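Local coordinates for putative secreted cellulose-binding protein (Streptomyces coelicolor, PDB 4OY6), which probably oxidises cellulose as a copper-dependent lytic polysaccharide monooxygenase of family AA10, helping to break the polymer down, at residues 2-7 with 100-105; 163-168 with 178-183. All coordinates share one frame; numbering follows the deposited sequence.

Interaction 1 of 2, residues 2-7 with 100-105; sequences GSVVDP and VKLHDQ. With ZN (zinc ion), chain H; NA (sodium ion), chain L; ZN (zinc ion), chain G.
V4 CG1 is anti to the backbone N (chi1 174°), which leaves V4 CG2 beside that N and turned onto L102. V4 CG2 lies 3.7 Å from L102 CG, and V100 CG1 meets both V4 methyls. V5, at a bulge, sets CG1 against H103 CB at 3.9 Å. The two strands are antiparallel. S3 and H103 form a hydrogen-bonded pair, with H103 N to S3 O at 3.1 Å. A classic beta bulge follows, in which V5 and D6 both face K101. K101 O accepts from V5 N at 2.9 Å and, weakly, from D6 N. K101 N returns a nearly straight bond to D6 O at 2.8 Å. A cis peptide bond then leads into P7. At the bulge, the D6 carboxylate lies alongside the extended K101 chain. D6 OD1 binds a zinc ion at 2.2 Å, and four waters are also bound to it. H103 CG is anti to the backbone N (chi1 -176°), which carries the ring outward. H103 NE2 and Q105 OE1 share a second zinc, each at 1.9 Å. H103 ND1 binds sodium with N148. With both ring nitrogens bound to metal, the imidazole is probably held against rotation.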
# COMPACT_ATOMS: atom_id res chain seq x y z
N GLY A 2 -10.18 4.34 3.50
CA GLY A 2 -9.02 5.21 3.39
C GLY A 2 -7.83 4.49 2.82
O GLY A 2 -7.95 3.41 2.26
N SER A 3 -6.66 5.09 3.02
CA SER A 3 -5.40 4.55 2.51
C SER A 3 -4.24 5.12 3.31
O SER A 3 -4.42 6.00 4.14
CB SER A 3 -5.20 4.88 1.03
OG SER A 3 -4.17 4.10 0.47
N VAL A 4 -3.05 4.60 3.03
CA VAL A 4 -1.82 5.19 3.52
C VAL A 4 -1.47 6.35 2.60
O VAL A 4 -1.29 6.17 1.39
CB VAL A 4 -0.67 4.19 3.58
CG1 VAL A 4 0.61 4.92 3.95
CG2 VAL A 4 -0.97 3.09 4.60
N VAL A 5 -1.45 7.55 3.18
CA VAL A 5 -1.18 8.76 2.43
C VAL A 5 0.26 9.24 2.52
O VAL A 5 0.72 9.97 1.65
CB VAL A 5 -2.16 9.90 2.81
CG1 VAL A 5 -3.59 9.47 2.46
CG2 VAL A 5 -2.06 10.29 4.27
N ASP A 6 0.97 8.80 3.55
CA ASP A 6 2.39 9.13 3.72
C ASP A 6 3.04 7.99 4.48
O ASP A 6 2.60 7.67 5.58
CB ASP A 6 2.58 10.43 4.54
CG ASP A 6 2.06 11.64 3.85
OD1 ASP A 6 2.74 12.16 2.95
OD2 ASP A 6 0.95 12.11 4.22
N PRO A 7 4.04 7.31 3.89
CA PRO A 7 4.50 7.39 2.51
C PRO A 7 3.39 6.85 1.60
O PRO A 7 2.88 5.77 1.85
CB PRO A 7 5.75 6.49 2.51
CG PRO A 7 5.50 5.49 3.58
CD PRO A 7 4.68 6.20 4.62
N VAL A 100 3.93 5.94 9.37
CA VAL A 100 2.90 5.55 8.42
C VAL A 100 1.63 6.27 8.81
O VAL A 100 1.11 6.10 9.93
CB VAL A 100 2.70 4.02 8.40
CG1 VAL A 100 1.52 3.65 7.52
CG2 VAL A 100 3.98 3.33 7.95
N LYS A 101 1.15 7.12 7.89
CA LYS A 101 -0.04 7.93 8.13
C LYS A 101 -1.14 7.47 7.21
O LYS A 101 -0.99 7.45 6.00
CB LYS A 101 0.22 9.42 7.93
CG LYS A 101 -1.01 10.27 8.21
CD LYS A 101 -0.71 11.73 8.00
CE LYS A 101 -1.95 12.59 8.15
NZ LYS A 101 -1.61 14.03 8.07
N LEU A 102 -2.25 7.11 7.83
CA LEU A 102 -3.45 6.77 7.11
C LEU A 102 -4.53 7.83 7.29
O LEU A 102 -4.71 8.37 8.39
CB LEU A 102 -4.04 5.47 7.58
CG LEU A 102 -3.21 4.24 7.31
CD1 LEU A 102 -2.37 3.91 8.53
CD2 LEU A 102 -4.12 3.10 6.87
N HIS A 103 -5.25 8.10 6.21
CA HIS A 103 -6.41 8.96 6.27
C HIS A 103 -7.62 8.07 6.09
O HIS A 103 -7.65 7.27 5.15
CB HIS A 103 -6.37 10.02 5.16
CG HIS A 103 -7.50 10.98 5.24
ND1 HIS A 103 -7.55 11.97 6.19
CD2 HIS A 103 -8.63 11.09 4.52
CE1 HIS A 103 -8.67 12.65 6.06
NE2 HIS A 103 -9.33 12.15 5.04
N ASP A 104 -8.60 8.25 6.96
CA ASP A 104 -9.85 7.48 6.99
C ASP A 104 -11.03 8.42 6.91
O ASP A 104 -11.26 9.20 7.82
CB ASP A 104 -9.91 6.64 8.28
CG ASP A 104 -11.16 5.80 8.41
OD1 ASP A 104 -11.98 5.75 7.46
OD2 ASP A 104 -11.29 5.18 9.49
N GLN A 105 -11.78 8.32 5.82
CA GLN A 105 -12.95 9.17 5.60
C GLN A 105 -14.09 8.91 6.60
O GLN A 105 -14.95 9.75 6.76
CB GLN A 105 -13.48 8.98 4.15
CG GLN A 105 -12.46 9.23 3.02
CD GLN A 105 -11.90 10.64 2.93
OE1 GLN A 105 -11.63 11.30 3.92
NE2 GLN A 105 -11.70 11.09 1.70
ZN ZN H . -10.94 12.98 4.34
NA NA L . -5.97 13.10 6.75
ZN ZN G . 2.11 13.66 1.50
O HOH W 1 1.48 12.02 0.24
O HOH W 2 0.20 14.02 2.48
O HOH W 3 1.32 14.38 -0.11
O HOH W 4 3.80 13.87 0.70
O HOH W 5 -4.29 13.12 5.57

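Interaction 2 of 2, residues 163-168 with 178-183; sequences VVYTIW and FLCSDV
V163 CG1 packs on C180 CB at 3.8 Å, while V163 CG2 touches D182 OD2. That carboxylate is also salt-bridged to R10. V164 pairs with S181 through two backbone bonds, V164 N to S181 O and S181 N to V164 O, both 2.8 Å. V164 CG2 also meets both V183 methyls. With CG anti to the backbone N (chi1 -165°), the Y165 ring leans across to C180 and F178. C180 SG lies obliquely beside this ring, 3.5 Å from Y165 CD1, in a sulfur-aromatic contact. The same sulfur forms the disulfide to C70. Y165 OH approaches F178 CD2 at 3.4 Å and is hydrogen-bonded to L69 O. In place of Y165, an alanine would probably open a gap beside C180 and F178 and leave L69 O without this partner. The two strands are a beta hairpin in one sheet of the immunoglobulin- or fibronectin-III-like beta sandwich of AA10 enzymes. T166 continues the ladder, with T166 N to L179 O and L179 N to T166 O, each 2.9 Å. On its side-chain face, a water joins T166 OG1, L179 O and S181 OG. S181 OG is also hydrogen-bonded to P7 O. I167 CG2 then meets F178 CE2 at 4.1 Å, approaching the ring obliquely.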
# COMPACT_ATOMS: atom_id res chain seq x y z
N VAL A 163 9.40 -2.05 -0.33
CA VAL A 163 7.95 -1.83 -0.23
C VAL A 163 7.57 -2.01 1.23
O VAL A 163 7.98 -2.99 1.87
CB VAL A 163 7.13 -2.81 -1.11
CG1 VAL A 163 5.67 -2.41 -1.14
CG2 VAL A 163 7.68 -2.89 -2.51
N VAL A 164 6.80 -1.05 1.74
CA VAL A 164 6.13 -1.15 3.03
C VAL A 164 4.74 -1.71 2.75
O VAL A 164 4.06 -1.27 1.83
CB VAL A 164 6.04 0.21 3.73
CG1 VAL A 164 5.26 0.11 5.02
CG2 VAL A 164 7.41 0.81 3.96
N TYR A 165 4.34 -2.71 3.54
CA TYR A 165 3.01 -3.30 3.42
C TYR A 165 2.29 -3.08 4.74
O TYR A 165 2.68 -3.63 5.76
CB TYR A 165 3.10 -4.77 3.09
CG TYR A 165 1.83 -5.43 2.59
CD1 TYR A 165 1.10 -4.90 1.54
CD2 TYR A 165 1.39 -6.67 3.09
CE1 TYR A 165 0.01 -5.56 1.00
CE2 TYR A 165 0.31 -7.33 2.56
CZ TYR A 165 -0.38 -6.76 1.50
OH TYR A 165 -1.42 -7.48 0.96
N THR A 166 1.25 -2.25 4.69
CA THR A 166 0.47 -1.91 5.84
C THR A 166 -0.90 -2.57 5.74
O THR A 166 -1.59 -2.43 4.74
CB THR A 166 0.28 -0.38 5.95
OG1 THR A 166 1.54 0.27 6.07
CG2 THR A 166 -0.59 -0.01 7.13
N ILE A 167 -1.24 -3.31 6.78
CA ILE A 167 -2.53 -3.98 6.88
C ILE A 167 -3.33 -3.32 8.00
O ILE A 167 -2.90 -3.31 9.15
CB ILE A 167 -2.37 -5.50 7.13
CG1 ILE A 167 -1.49 -6.12 6.04
CG2 ILE A 167 -3.73 -6.16 7.19
CD1 ILE A 167 -1.26 -7.60 6.16
N TRP A 168 -4.46 -2.74 7.63
CA TRP A 168 -5.36 -2.04 8.54
C TRP A 168 -6.59 -2.90 8.76
O TRP A 168 -7.37 -3.10 7.83
CB TRP A 168 -5.75 -0.69 7.95
CG TRP A 168 -6.89 0.05 8.59
CD1 TRP A 168 -7.36 -0.05 9.87
CD2 TRP A 168 -7.68 1.04 7.94
NE1 TRP A 168 -8.42 0.81 10.04
CE2 TRP A 168 -8.63 1.50 8.87
CE3 TRP A 168 -7.69 1.57 6.64
CZ2 TRP A 168 -9.59 2.46 8.53
CZ3 TRP A 168 -8.62 2.52 6.31
CH2 TRP A 168 -9.57 2.94 7.25
N PHE A 178 -5.25 -3.28 2.50
CA PHE A 178 -3.92 -3.83 2.20
C PHE A 178 -3.17 -2.82 1.35
O PHE A 178 -3.47 -2.65 0.17
CB PHE A 178 -4.04 -5.16 1.44
CG PHE A 178 -4.80 -6.22 2.21
CD1 PHE A 178 -6.17 -6.34 2.10
CD2 PHE A 178 -4.13 -7.10 3.03
CE1 PHE A 178 -6.85 -7.31 2.82
CE2 PHE A 178 -4.81 -8.06 3.76
CZ PHE A 178 -6.16 -8.17 3.65
N LEU A 179 -2.23 -2.12 1.98
CA LEU A 179 -1.63 -0.93 1.35
C LEU A 179 -0.11 -1.10 1.14
O LEU A 179 0.68 -1.12 2.10
CB LEU A 179 -1.85 0.30 2.22
CG LEU A 179 -3.25 0.80 2.51
CD1 LEU A 179 -4.29 0.62 1.42
CD2 LEU A 179 -3.77 0.31 3.82
N CYS A 180 0.28 -1.20 -0.13
CA CYS A 180 1.70 -1.17 -0.52
C CYS A 180 2.16 0.26 -0.71
O CYS A 180 1.53 0.98 -1.49
CB CYS A 180 1.93 -1.89 -1.85
SG CYS A 180 1.82 -3.67 -1.69
N SER A 181 3.28 0.63 -0.08
CA SER A 181 3.93 1.93 -0.31
C SER A 181 5.37 1.71 -0.69
O SER A 181 6.13 1.10 0.08
CB SER A 181 3.91 2.77 0.95
OG SER A 181 2.58 3.05 1.39
N ASP A 182 5.76 2.17 -1.87
CA ASP A 182 7.15 2.08 -2.29
C ASP A 182 7.96 3.17 -1.61
O ASP A 182 7.61 4.34 -1.66
CB ASP A 182 7.25 2.18 -3.80
CG ASP A 182 6.49 1.07 -4.48
OD1 ASP A 182 5.36 1.32 -4.96
OD2 ASP A 182 7.00 -0.08 -4.49
N VAL A 183 9.06 2.76 -1.00
CA VAL A 183 9.92 3.67 -0.24
C VAL A 183 11.39 3.49 -0.59
O VAL A 183 11.79 2.44 -1.11
CB VAL A 183 9.72 3.53 1.29
CG1 VAL A 183 8.28 3.77 1.69
CG2 VAL A 183 10.22 2.18 1.82
O HOH W 6 2.01 1.07 3.37

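From the N terminus, strand 2-6 comes first and pairs with strand 97-104. Interaction 1 therefore closes a long loop, whose 92 intervening residues include the helices that follow the first strand. Interaction 2 comes later and closes the short loop of the hairpin 161-170/175-184. The two are in series, neither nested nor crossed. In space they meet. Interaction 1 is part of a three-stranded antiparallel sheet, and interaction 2 is part of the other, mixed sheet. V4 packs on T166, L179 and S181, and D104 touches W168. P7 O probably accepts a hydrogen bond from S181 OG. The two sheets thus pack together as a sandwich. Of these contacts, the D104-W168 end lies near the copper site, beside H108.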